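Local coordinates for protein SAM dependent methyltransferase (Aquifex aeolicus, PDB 3DH0) that binds S-adenosylmethionine and probably acts as a methyltransferase, passing the methyl group of this cofactor to an acceptor, at residues 38-43 with 64-69; 42-47 with 108-113; 142-147 with 183-188. All coordinates share one frame; numbering follows the deposited sequence.

Contact 1 of 3, residues 38-43 with 64-69; sequences GMTVLD and KVYAID. With SAM (S-adenosylmethionine), chain C.
Thr40 to Asp43 pair in register with Lys64 to Ala67 as parallel neighbours, the two strand axes 4.8 Å apart and 17° from alignment. They are the two strands of a beta-alpha-beta unit whose crossover is helix 52-59, the opening unit of the Rossmann-like methyltransferase fold. The backbone ladder runs from Val41 N, which donates to Lys64 O at 2.9 Å, to Ile68 N, which donates to Asp43 O; a weak bond from Lys64 N to Met39 O precedes it. On the face of Thr40, Leu42 and Tyr66, Thr40 CG2 abuts the edge of the Tyr66 ring, 3.5 Å from CE2. With CG anti to the backbone N (chi1 -177°), Leu42 extends CD1 to 3.6 Å from Tyr66 CB, and the same methyl meets Ile68 CD1. The other face, covered by helix 52-59, brings Val41 CG1 to 3.6 Å from Val65 CG2. Asp69, just beyond the paired residues, holds the ribose of S-adenosylmethionine through both carboxylate oxygens. An alanine here would probably cost both ribose hydroxyls their bonds to the carboxylate and leave the Gly47 N-H without this acceptor. Cofactor O2' donates to Asp69 OD1 at 2.5 Å, and O3' to Asp69 OD2 at 3.2 Å.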
loop_
_atom_site.group_PDB
_atom_site.type_symbol
_atom_site.label_atom_id
_atom_site.label_comp_id
_atom_site.label_asym_id
_atom_site.label_seq_id
_atom_site.Cartn_x
_atom_site.Cartn_y
_atom_site.Cartn_z
ATOM N N GLY A 38 8.674 10.728 -10.998
ATOM C CA GLY A 38 9.649 11.335 -10.107
ATOM C C GLY A 38 9.359 11.157 -8.625
ATOM O O GLY A 38 10.251 11.294 -7.793
ATOM N N MET A 39 8.109 10.854 -8.295
ATOM C CA MET A 39 7.708 10.653 -6.909
ATOM C C MET A 39 8.332 9.426 -6.247
ATOM O O MET A 39 8.561 8.400 -6.884
ATOM C CB MET A 39 6.181 10.545 -6.802
ATOM C CG MET A 39 5.458 11.867 -6.765
ATOM S SD MET A 39 3.705 11.659 -6.592
ATOM C CE MET A 39 3.509 11.657 -4.896
ATOM N N THR A 40 8.634 9.546 -4.963
ATOM C CA THR A 40 9.173 8.418 -4.234
ATOM C C THR A 40 7.959 7.863 -3.540
ATOM O O THR A 40 7.269 8.578 -2.816
ATOM C CB THR A 40 10.221 8.833 -3.212
ATOM O OG1 THR A 40 11.427 9.168 -3.899
ATOM C CG2 THR A 40 10.501 7.703 -2.244
ATOM N N VAL A 41 7.680 6.593 -3.799
ATOM C CA VAL A 41 6.515 5.968 -3.212
ATOM C C VAL A 41 6.827 4.810 -2.280
ATOM O O VAL A 41 7.736 4.021 -2.526
ATOM C CB VAL A 41 5.552 5.483 -4.311
ATOM C CG1 VAL A 41 6.314 4.735 -5.372
ATOM C CG2 VAL A 41 4.481 4.602 -3.710
ATOM N N LEU A 42 6.067 4.737 -1.191
ATOM C CA LEU A 42 6.226 3.673 -0.212
ATOM C C LEU A 42 5.068 2.709 -0.398
ATOM O O LEU A 42 3.912 3.120 -0.415
ATOM C CB LEU A 42 6.214 4.227 1.218
ATOM C CG LEU A 42 6.443 3.171 2.307
ATOM C CD1 LEU A 42 7.818 2.545 2.126
ATOM C CD2 LEU A 42 6.326 3.786 3.686
ATOM N N ASP A 43 5.400 1.433 -0.560
ATOM C CA ASP A 43 4.416 0.373 -0.738
ATOM C C ASP A 43 4.479 -0.414 0.556
ATOM O O ASP A 43 5.375 -1.223 0.742
ATOM C CB ASP A 43 4.824 -0.501 -1.927
ATOM C CG ASP A 43 3.769 -1.535 -2.300
ATOM O OD1 ASP A 43 2.616 -1.427 -1.827
ATOM O OD2 ASP A 43 4.097 -2.458 -3.085
ATOM N N LYS A 64 11.352 6.547 -7.311
ATOM C CA LYS A 64 11.834 5.418 -6.548
ATOM C C LYS A 64 10.691 4.727 -5.828
ATOM O O LYS A 64 9.707 5.354 -5.454
ATOM C CB LYS A 64 12.876 5.887 -5.538
ATOM C CG LYS A 64 13.879 4.818 -5.158
ATOM C CD LYS A 64 14.787 5.319 -4.052
ATOM C CE LYS A 64 15.495 6.608 -4.428
ATOM N NZ LYS A 64 16.328 7.090 -3.304
ATOM N N VAL A 65 10.822 3.425 -5.639
ATOM C CA VAL A 65 9.789 2.671 -4.958
ATOM C C VAL A 65 10.357 1.873 -3.793
ATOM O O VAL A 65 11.167 0.976 -3.984
ATOM C CB VAL A 65 9.085 1.680 -5.922
ATOM C CG1 VAL A 65 8.016 0.908 -5.174
ATOM C CG2 VAL A 65 8.475 2.419 -7.097
ATOM N N TYR A 66 9.945 2.212 -2.582
ATOM C CA TYR A 66 10.392 1.470 -1.415
ATOM C C TYR A 66 9.292 0.483 -1.091
ATOM O O TYR A 66 8.186 0.876 -0.745
ATOM C CB TYR A 66 10.612 2.390 -0.212
ATOM C CG TYR A 66 11.818 3.281 -0.335
ATOM C CD1 TYR A 66 13.103 2.752 -0.272
ATOM C CD2 TYR A 66 11.672 4.650 -0.551
ATOM C CE1 TYR A 66 14.205 3.556 -0.426
ATOM C CE2 TYR A 66 12.770 5.460 -0.710
ATOM C CZ TYR A 66 14.031 4.906 -0.648
ATOM O OH TYR A 66 15.125 5.698 -0.827
ATOM N N ALA A 67 9.602 -0.799 -1.213
ATOM C CA ALA A 67 8.640 -1.848 -0.941
ATOM C C ALA A 67 8.976 -2.544 0.372
ATOM O O ALA A 67 9.882 -3.359 0.422
ATOM C CB ALA A 67 8.643 -2.857 -2.082
ATOM N N ILE A 68 8.248 -2.227 1.434
ATOM C CA ILE A 68 8.500 -2.848 2.725
ATOM C C ILE A 68 7.540 -3.982 3.036
ATOM O O ILE A 68 6.581 -4.215 2.325
ATOM C CB ILE A 68 8.408 -1.827 3.864
ATOM C CG1 ILE A 68 7.055 -1.114 3.799
ATOM C CG2 ILE A 68 9.575 -0.848 3.788
ATOM C CD1 ILE A 68 6.767 -0.181 4.968
ATOM N N ASP A 69 7.822 -4.694 4.111
ATOM C CA ASP A 69 6.994 -5.798 4.545
ATOM C C ASP A 69 7.633 -6.419 5.770
ATOM O O ASP A 69 8.824 -6.711 5.770
ATOM C CB ASP A 69 6.865 -6.842 3.443
ATOM C CG ASP A 69 5.630 -7.706 3.611
ATOM O OD1 ASP A 69 5.459 -8.291 4.698
ATOM O OD2 ASP A 69 4.826 -7.799 2.666
HETATM N N SAM C . -0.465 -5.543 -1.131
HETATM C CA SAM C . -0.075 -6.896 -1.633
HETATM C C SAM C . -0.559 -7.095 -3.051
HETATM O O SAM C . -1.184 -6.183 -3.593
HETATM O OXT SAM C . -0.269 -8.218 -3.577
HETATM C CB SAM C . -0.675 -7.971 -0.732
HETATM C CG SAM C . -0.477 -7.587 0.678
HETATM S SD SAM C . -1.082 -8.649 2.018
HETATM C CE SAM C . -2.861 -8.456 1.898
HETATM C "C5'" SAM C . -0.597 -7.718 3.393
HETATM C "C4'" SAM C . 0.883 -7.739 3.716
HETATM O "O4'" SAM C . 1.019 -6.850 4.818
HETATM C "C3'" SAM C . 1.356 -9.080 4.311
HETATM O "O3'" SAM C . 2.242 -9.644 3.301
HETATM C "C2'" SAM C . 2.177 -8.732 5.537
HETATM O "O2'" SAM C . 3.416 -9.377 5.741
HETATM C "C1'" SAM C . 2.181 -7.173 5.464
HETATM N N9 SAM C . 2.150 -6.444 6.717
HETATM C C8 SAM C . 1.376 -6.633 7.845
HETATM N N7 SAM C . 1.611 -5.765 8.778
HETATM C C5 SAM C . 2.604 -4.944 8.243
HETATM C C6 SAM C . 3.291 -3.804 8.750
HETATM N N6 SAM C . 3.042 -3.309 9.982
HETATM N N1 SAM C . 4.245 -3.196 7.944
HETATM C C2 SAM C . 4.465 -3.726 6.717
HETATM N N3 SAM C . 3.874 -4.785 6.152
HETATM C C4 SAM C . 2.946 -5.352 6.971
#

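Contact 2 of 3, residues 42-47 with 108-113; sequences LDVGTG and DFIFMA. With SAM (S-adenosylmethionine), chain C.
Three backbone hydrogen bonds join Leu42 and Val44 to Phe109 and Phe111: Leu42 N donates to Phe109 O, Phe111 N to Leu42 O at 2.8 Å with an N-H...O angle of 172°, and Val44 N to Phe111 O at 3.2 Å. Parallel pairing thus persists up to the point where the first chain leaves the sheet. Apolar contacts centre on Val44, which turns its CB toward Met112 CG, 3.6 Å away, while its CG2 meets Ile110 CG2 more loosely at 4.2 Å. Phe125 and Leu129 of helix 122-132 add to this cluster. Asp43 also packs beside Phe111, OD1 3.5 Å from CD2, the carboxylate and ring planes 33° apart. The sequence DVGTG, Asp43 to Gly47, carries the chain from the strand into a glycine-bearing turn. It is typical of the first conserved motif of Rossmann-like methyltransferases, and Gly45 centres an inverse gamma turn. A side chain on Gly45 would run into the ribose O4' of S-adenosylmethionine. Among the polar contacts, Thr46 OG1 donates to Asp43 OD2 from above the carboxylate plane. The cofactor amino nitrogen, SAM N, is gripped by two carbonyls, Gly45 O and Ala113 O, each 2.8 Å from it.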
loop_
_atom_site.group_PDB
_atom_site.type_symbol
_atom_site.label_atom_id
_atom_site.label_comp_id
_atom_site.label_asym_id
_atom_site.label_seq_id
_atom_site.Cartn_x
_atom_site.Cartn_y
_atom_site.Cartn_z
ATOM N N LEU A 42 6.067 4.737 -1.191
ATOM C CA LEU A 42 6.226 3.673 -0.212
ATOM C C LEU A 42 5.068 2.709 -0.398
ATOM O O LEU A 42 3.912 3.120 -0.415
ATOM C CB LEU A 42 6.214 4.227 1.218
ATOM C CG LEU A 42 6.443 3.171 2.307
ATOM C CD1 LEU A 42 7.818 2.545 2.126
ATOM C CD2 LEU A 42 6.326 3.786 3.686
ATOM N N ASP A 43 5.400 1.433 -0.560
ATOM C CA ASP A 43 4.416 0.373 -0.738
ATOM C C ASP A 43 4.479 -0.414 0.556
ATOM O O ASP A 43 5.375 -1.223 0.742
ATOM C CB ASP A 43 4.824 -0.501 -1.927
ATOM C CG ASP A 43 3.769 -1.535 -2.300
ATOM O OD1 ASP A 43 2.616 -1.427 -1.827
ATOM O OD2 ASP A 43 4.097 -2.458 -3.085
ATOM N N VAL A 44 3.524 -0.176 1.444
ATOM C CA VAL A 44 3.522 -0.818 2.754
ATOM C C VAL A 44 3.481 -2.355 2.807
ATOM O O VAL A 44 4.493 -2.982 3.112
ATOM C CB VAL A 44 2.427 -0.191 3.636
ATOM C CG1 VAL A 44 2.429 -0.808 5.012
ATOM C CG2 VAL A 44 2.694 1.297 3.753
ATOM N N GLY A 45 2.352 -2.989 2.541
ATOM C CA GLY A 45 2.376 -4.444 2.579
ATOM C C GLY A 45 2.723 -4.951 1.195
ATOM O O GLY A 45 1.864 -5.459 0.473
ATOM N N THR A 46 3.987 -4.818 0.819
ATOM C CA THR A 46 4.406 -5.218 -0.508
ATOM C C THR A 46 4.079 -6.670 -0.860
ATOM O O THR A 46 3.835 -6.987 -2.019
ATOM C CB THR A 46 5.896 -4.946 -0.708
ATOM O OG1 THR A 46 6.154 -4.787 -2.103
ATOM C CG2 THR A 46 6.729 -6.092 -0.180
ATOM N N GLY A 47 4.068 -7.541 0.141
ATOM C CA GLY A 47 3.748 -8.940 -0.084
ATOM C C GLY A 47 4.549 -9.636 -1.168
ATOM O O GLY A 47 5.754 -9.823 -1.044
ATOM N N ASP A 108 6.911 10.783 -0.949
ATOM C CA ASP A 108 5.907 11.679 -1.509
ATOM C C ASP A 108 4.533 11.021 -1.585
ATOM O O ASP A 108 3.493 11.658 -1.384
ATOM C CB ASP A 108 6.359 12.105 -2.911
ATOM C CG ASP A 108 7.736 12.740 -2.910
ATOM O OD1 ASP A 108 7.897 13.810 -2.281
ATOM O OD2 ASP A 108 8.657 12.170 -3.535
ATOM N N PHE A 109 4.552 9.727 -1.868
ATOM C CA PHE A 109 3.342 8.941 -2.011
ATOM C C PHE A 109 3.399 7.693 -1.132
ATOM O O PHE A 109 4.414 7.006 -1.086
ATOM C CB PHE A 109 3.208 8.525 -3.479
ATOM C CG PHE A 109 1.820 8.175 -3.883
ATOM C CD1 PHE A 109 0.987 9.138 -4.435
ATOM C CD2 PHE A 109 1.334 6.885 -3.695
ATOM C CE1 PHE A 109 -0.325 8.830 -4.805
ATOM C CE2 PHE A 109 0.031 6.554 -4.057
ATOM C CZ PHE A 109 -0.808 7.534 -4.616
ATOM N N ILE A 110 2.313 7.411 -0.431
ATOM C CA ILE A 110 2.232 6.226 0.407
ATOM C C ILE A 110 1.055 5.392 -0.096
ATOM O O ILE A 110 -0.089 5.826 -0.075
ATOM C CB ILE A 110 2.004 6.582 1.881
ATOM C CG1 ILE A 110 3.104 7.519 2.379
ATOM C CG2 ILE A 110 2.016 5.312 2.732
ATOM C CD1 ILE A 110 2.737 8.246 3.669
ATOM N N PHE A 111 1.349 4.189 -0.557
ATOM C CA PHE A 111 0.339 3.289 -1.096
ATOM C C PHE A 111 0.178 2.093 -0.174
ATOM O O PHE A 111 1.135 1.356 0.075
ATOM C CB PHE A 111 0.787 2.832 -2.481
ATOM C CG PHE A 111 -0.109 1.832 -3.120
ATOM C CD1 PHE A 111 -1.440 2.129 -3.376
ATOM C CD2 PHE A 111 0.400 0.603 -3.531
ATOM C CE1 PHE A 111 -2.257 1.224 -4.039
ATOM C CE2 PHE A 111 -0.396 -0.314 -4.192
ATOM C CZ PHE A 111 -1.734 -0.004 -4.452
ATOM N N MET A 112 -1.027 1.905 0.342
ATOM C CA MET A 112 -1.294 0.791 1.236
ATOM C C MET A 112 -2.403 -0.088 0.650
ATOM O O MET A 112 -3.582 0.164 0.876
ATOM C CB MET A 112 -1.699 1.332 2.606
ATOM C CG MET A 112 -1.046 0.604 3.759
ATOM S SD MET A 112 -1.521 1.248 5.361
ATOM C CE MET A 112 -0.924 2.881 5.271
ATOM N N ALA A 113 -2.026 -1.118 -0.102
ATOM C CA ALA A 113 -3.018 -1.996 -0.724
ATOM C C ALA A 113 -3.340 -3.273 0.049
ATOM O O ALA A 113 -2.530 -4.191 0.122
ATOM C CB ALA A 113 -2.585 -2.349 -2.142
HETATM N N SAM C . -0.465 -5.543 -1.131
HETATM C CA SAM C . -0.075 -6.896 -1.633
HETATM C C SAM C . -0.559 -7.095 -3.051
HETATM O O SAM C . -1.184 -6.183 -3.593
HETATM O OXT SAM C . -0.269 -8.218 -3.577
HETATM C CB SAM C . -0.675 -7.971 -0.732
HETATM C CG SAM C . -0.477 -7.587 0.678
HETATM S SD SAM C . -1.082 -8.649 2.018
HETATM C CE SAM C . -2.861 -8.456 1.898
HETATM C "C5'" SAM C . -0.597 -7.718 3.393
HETATM C "C4'" SAM C . 0.883 -7.739 3.716
HETATM O "O4'" SAM C . 1.019 -6.850 4.818
HETATM C "C3'" SAM C . 1.356 -9.080 4.311
HETATM O "O3'" SAM C . 2.242 -9.644 3.301
HETATM C "C2'" SAM C . 2.177 -8.732 5.537
HETATM O "O2'" SAM C . 3.416 -9.377 5.741
HETATM C "C1'" SAM C . 2.181 -7.173 5.464
HETATM N N9 SAM C . 2.150 -6.444 6.717
HETATM C C8 SAM C . 1.376 -6.633 7.845
HETATM N N7 SAM C . 1.611 -5.765 8.778
HETATM C C5 SAM C . 2.604 -4.944 8.243
HETATM C C6 SAM C . 3.291 -3.804 8.750
HETATM N N6 SAM C . 3.042 -3.309 9.982
HETATM N N1 SAM C . 4.245 -3.196 7.944
HETATM C C2 SAM C . 4.465 -3.726 6.717
HETATM N N3 SAM C . 3.874 -4.785 6.152
HETATM C C4 SAM C . 2.946 -5.352 6.971
#

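Contact 3 of 3, residues 142-147 with 183-188; sequences IDWKKE and KYCFGV
Ile142 to Trp144 pair with Cys185 to Gly187 as antiparallel strands, a largely buried contact in the half of the sheet where strand 185-191 runs against its neighbours. The short strand axes approach to 4.6 Å, with N-to-C directions 152° apart. Asp143 and Phe186 form a hydrogen-bonded pair: Phe186 N donates to Asp143 O at 2.9 Å, and Asp143 N returns a longer bond to Phe186 O. Past the strand, Lys145 N still donates to Tyr184 O.

Side chains of both segments fold back onto the opposing backbone. Phe186 has CG in the crowded position between backbone N and carbonyl carbon (chi1 60°), which folds its ring back over the first strand; Asp143 O sits over one face, 3.5 Å above the plane and offset toward the rim. At the ring's edge lies Lys145 CA. The Lys145 chain bends at chi2 and chi3 and returns to the opposing backbone, where NZ donates to Cys185 O at 2.9 Å from above the carbonyl plane. Tyr184 CB meets the edge of the Trp144 indole, 3.6 Å from CZ3, as the two side chains run alongside each other. Cys185 SG makes an oblique sulfur-aromatic contact, 4.6 Å from the centroid of the indole six-membered ring. Asp143 turns its carboxylate to other partners: OD1 accepts Trp144 N through its anti lone pair at 2.7 Å, and OD2 is hydrogen-bonded to His117. Tyr184 OH bonds to Asp150 in the adjoining loop. A single antiparallel strand, 185-191, inserted between 137-144 and 174-181 is the hallmark of the class I S-adenosylmethionine-dependent methyltransferase sheet.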
loop_
_atom_site.group_PDB
_atom_site.type_symbol
_atom_site.label_atom_id
_atom_site.label_comp_id
_atom_site.label_asym_id
_atom_site.label_seq_id
_atom_site.Cartn_x
_atom_site.Cartn_y
_atom_site.Cartn_z
ATOM N N ILE A 142 -6.123 1.364 -0.024
ATOM C CA ILE A 142 -7.120 0.563 -0.739
ATOM C C ILE A 142 -7.436 -0.760 -0.038
ATOM O O ILE A 142 -6.529 -1.544 0.241
ATOM C CB ILE A 142 -6.645 0.257 -2.190
ATOM C CG1 ILE A 142 -6.519 1.560 -2.982
ATOM C CG2 ILE A 142 -7.620 -0.688 -2.882
ATOM C CD1 ILE A 142 -6.166 1.372 -4.447
ATOM N N ASP A 143 -8.713 -1.013 0.241
ATOM C CA ASP A 143 -9.086 -2.266 0.894
ATOM C C ASP A 143 -10.473 -2.829 0.562
ATOM O O ASP A 143 -11.298 -2.150 -0.038
ATOM C CB ASP A 143 -8.943 -2.137 2.412
ATOM C CG ASP A 143 -8.283 -3.358 3.027
ATOM O OD1 ASP A 143 -8.652 -4.488 2.629
ATOM O OD2 ASP A 143 -7.395 -3.194 3.896
ATOM N N TRP A 144 -10.719 -4.077 0.965
ATOM C CA TRP A 144 -12.001 -4.749 0.713
ATOM C C TRP A 144 -13.138 -4.083 1.454
ATOM O O TRP A 144 -12.920 -3.479 2.508
ATOM C CB TRP A 144 -11.981 -6.206 1.173
ATOM C CG TRP A 144 -10.928 -7.058 0.576
ATOM C CD1 TRP A 144 -9.751 -7.429 1.156
ATOM C CD2 TRP A 144 -10.968 -7.690 -0.706
ATOM N NE1 TRP A 144 -9.053 -8.260 0.311
ATOM C CE2 TRP A 144 -9.779 -8.436 -0.838
ATOM C CE3 TRP A 144 -11.893 -7.700 -1.754
ATOM C CZ2 TRP A 144 -9.497 -9.190 -1.986
ATOM C CZ3 TRP A 144 -11.611 -8.444 -2.891
ATOM C CH2 TRP A 144 -10.426 -9.178 -2.997
ATOM N N LYS A 145 -14.351 -4.235 0.916
ATOM C CA LYS A 145 -15.571 -3.676 1.506
ATOM C C LYS A 145 -15.906 -4.499 2.755
ATOM O O LYS A 145 -15.502 -5.662 2.859
ATOM C CB LYS A 145 -16.721 -3.763 0.491
ATOM C CG LYS A 145 -17.450 -2.452 0.255
ATOM C CD LYS A 145 -16.928 -1.700 -0.962
ATOM C CE LYS A 145 -17.647 -2.147 -2.241
ATOM N NZ LYS A 145 -17.154 -1.432 -3.459
ATOM N N LYS A 146 -16.636 -3.920 3.704
ATOM C CA LYS A 146 -16.957 -4.674 4.913
ATOM C C LYS A 146 -18.324 -5.322 4.857
ATOM O O LYS A 146 -19.088 -5.289 5.824
ATOM C CB LYS A 146 -16.877 -3.802 6.177
ATOM C CG LYS A 146 -16.666 -4.621 7.453
ATOM C CD LYS A 146 -16.973 -3.820 8.703
ATOM C CE LYS A 146 -16.125 -4.276 9.894
ATOM N NZ LYS A 146 -16.119 -5.753 10.081
ATOM N N GLU A 147 -18.627 -5.908 3.711
ATOM C CA GLU A 147 -19.878 -6.606 3.513
ATOM C C GLU A 147 -19.447 -8.013 3.162
ATOM O O GLU A 147 -18.423 -8.502 3.663
ATOM C CB GLU A 147 -20.642 -5.987 2.352
ATOM C CG GLU A 147 -19.888 -6.013 1.044
ATOM C CD GLU A 147 -20.201 -4.799 0.204
ATOM O OE1 GLU A 147 -20.293 -4.940 -1.035
ATOM O OE2 GLU A 147 -20.343 -3.697 0.787
ATOM N N LYS A 183 -16.408 -2.688 -7.383
ATOM C CA LYS A 183 -17.256 -3.697 -6.748
ATOM C C LYS A 183 -16.837 -4.439 -5.481
ATOM O O LYS A 183 -17.696 -4.882 -4.726
ATOM C CB LYS A 183 -17.630 -4.754 -7.794
ATOM C CG LYS A 183 -18.745 -4.331 -8.731
ATOM C CD LYS A 183 -18.351 -4.428 -10.206
ATOM C CE LYS A 183 -19.470 -3.879 -11.119
ATOM N NZ LYS A 183 -19.098 -3.854 -12.575
ATOM N N TYR A 184 -15.547 -4.620 -5.241
ATOM C CA TYR A 184 -15.155 -5.359 -4.044
ATOM C C TYR A 184 -14.400 -4.526 -3.034
ATOM O O TYR A 184 -14.365 -4.858 -1.855
ATOM C CB TYR A 184 -14.283 -6.564 -4.407
ATOM C CG TYR A 184 -14.940 -7.620 -5.272
ATOM C CD1 TYR A 184 -14.709 -7.666 -6.656
ATOM C CD2 TYR A 184 -15.745 -8.610 -4.698
ATOM C CE1 TYR A 184 -15.258 -8.685 -7.448
ATOM C CE2 TYR A 184 -16.301 -9.624 -5.473
ATOM C CZ TYR A 184 -16.053 -9.664 -6.848
ATOM O OH TYR A 184 -16.571 -10.701 -7.600
ATOM N N CYS A 185 -13.785 -3.447 -3.495
ATOM C CA CYS A 185 -13.006 -2.612 -2.602
ATOM C C CYS A 185 -13.419 -1.159 -2.633
ATOM O O CYS A 185 -14.286 -0.748 -3.405
ATOM C CB CYS A 185 -11.533 -2.690 -2.979
ATOM S SG CYS A 185 -11.051 -4.255 -3.666
ATOM N N PHE A 186 -12.776 -0.395 -1.759
ATOM C CA PHE A 186 -12.972 1.035 -1.665
ATOM C C PHE A 186 -11.577 1.651 -1.623
ATOM O O PHE A 186 -10.577 0.944 -1.572
ATOM C CB PHE A 186 -13.774 1.395 -0.416
ATOM C CG PHE A 186 -13.136 0.973 0.867
ATOM C CD1 PHE A 186 -12.041 1.659 1.372
ATOM C CD2 PHE A 186 -13.647 -0.104 1.583
ATOM C CE1 PHE A 186 -11.462 1.279 2.576
ATOM C CE2 PHE A 186 -13.078 -0.497 2.787
ATOM C CZ PHE A 186 -11.985 0.193 3.287
ATOM N N GLY A 187 -11.505 2.968 -1.674
ATOM C CA GLY A 187 -10.219 3.622 -1.633
ATOM C C GLY A 187 -10.384 4.904 -0.863
ATOM O O GLY A 187 -11.476 5.449 -0.778
ATOM N N VAL A 188 -9.302 5.373 -0.267
ATOM C CA VAL A 188 -9.349 6.614 0.482
ATOM C C VAL A 188 -8.167 7.490 0.103
ATOM O O VAL A 188 -7.041 7.029 -0.015
ATOM C CB VAL A 188 -9.395 6.357 2.008
ATOM C CG1 VAL A 188 -8.671 5.086 2.341
ATOM C CG2 VAL A 188 -8.799 7.533 2.755
#

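All three contacts belong to one sheet, in which strands 64-69, 40-43, 107-113, 137-144 and 185-191 are successive neighbours. Contacts 1 and 2 share Leu42 and Asp43, so strand 40-43 is flanked by both partners, and their centres are about 7 Å apart. Asp69 of contact 1 is tied to Gly47 of contact 2, OD2 to N at 2.6 Å, which couples the ribose-binding end to the glycine turn. Contact 2 passes to contact 3 through Met112 O and Ile142 N, 3.0 Å apart, although the contact centres are about 16 Å from each other. Contacts 1 and 2 bind S-adenosylmethionine directly; contact 3 does not touch it, the nearest atoms of the Trp144 side chain staying about 6 Å from the cofactor.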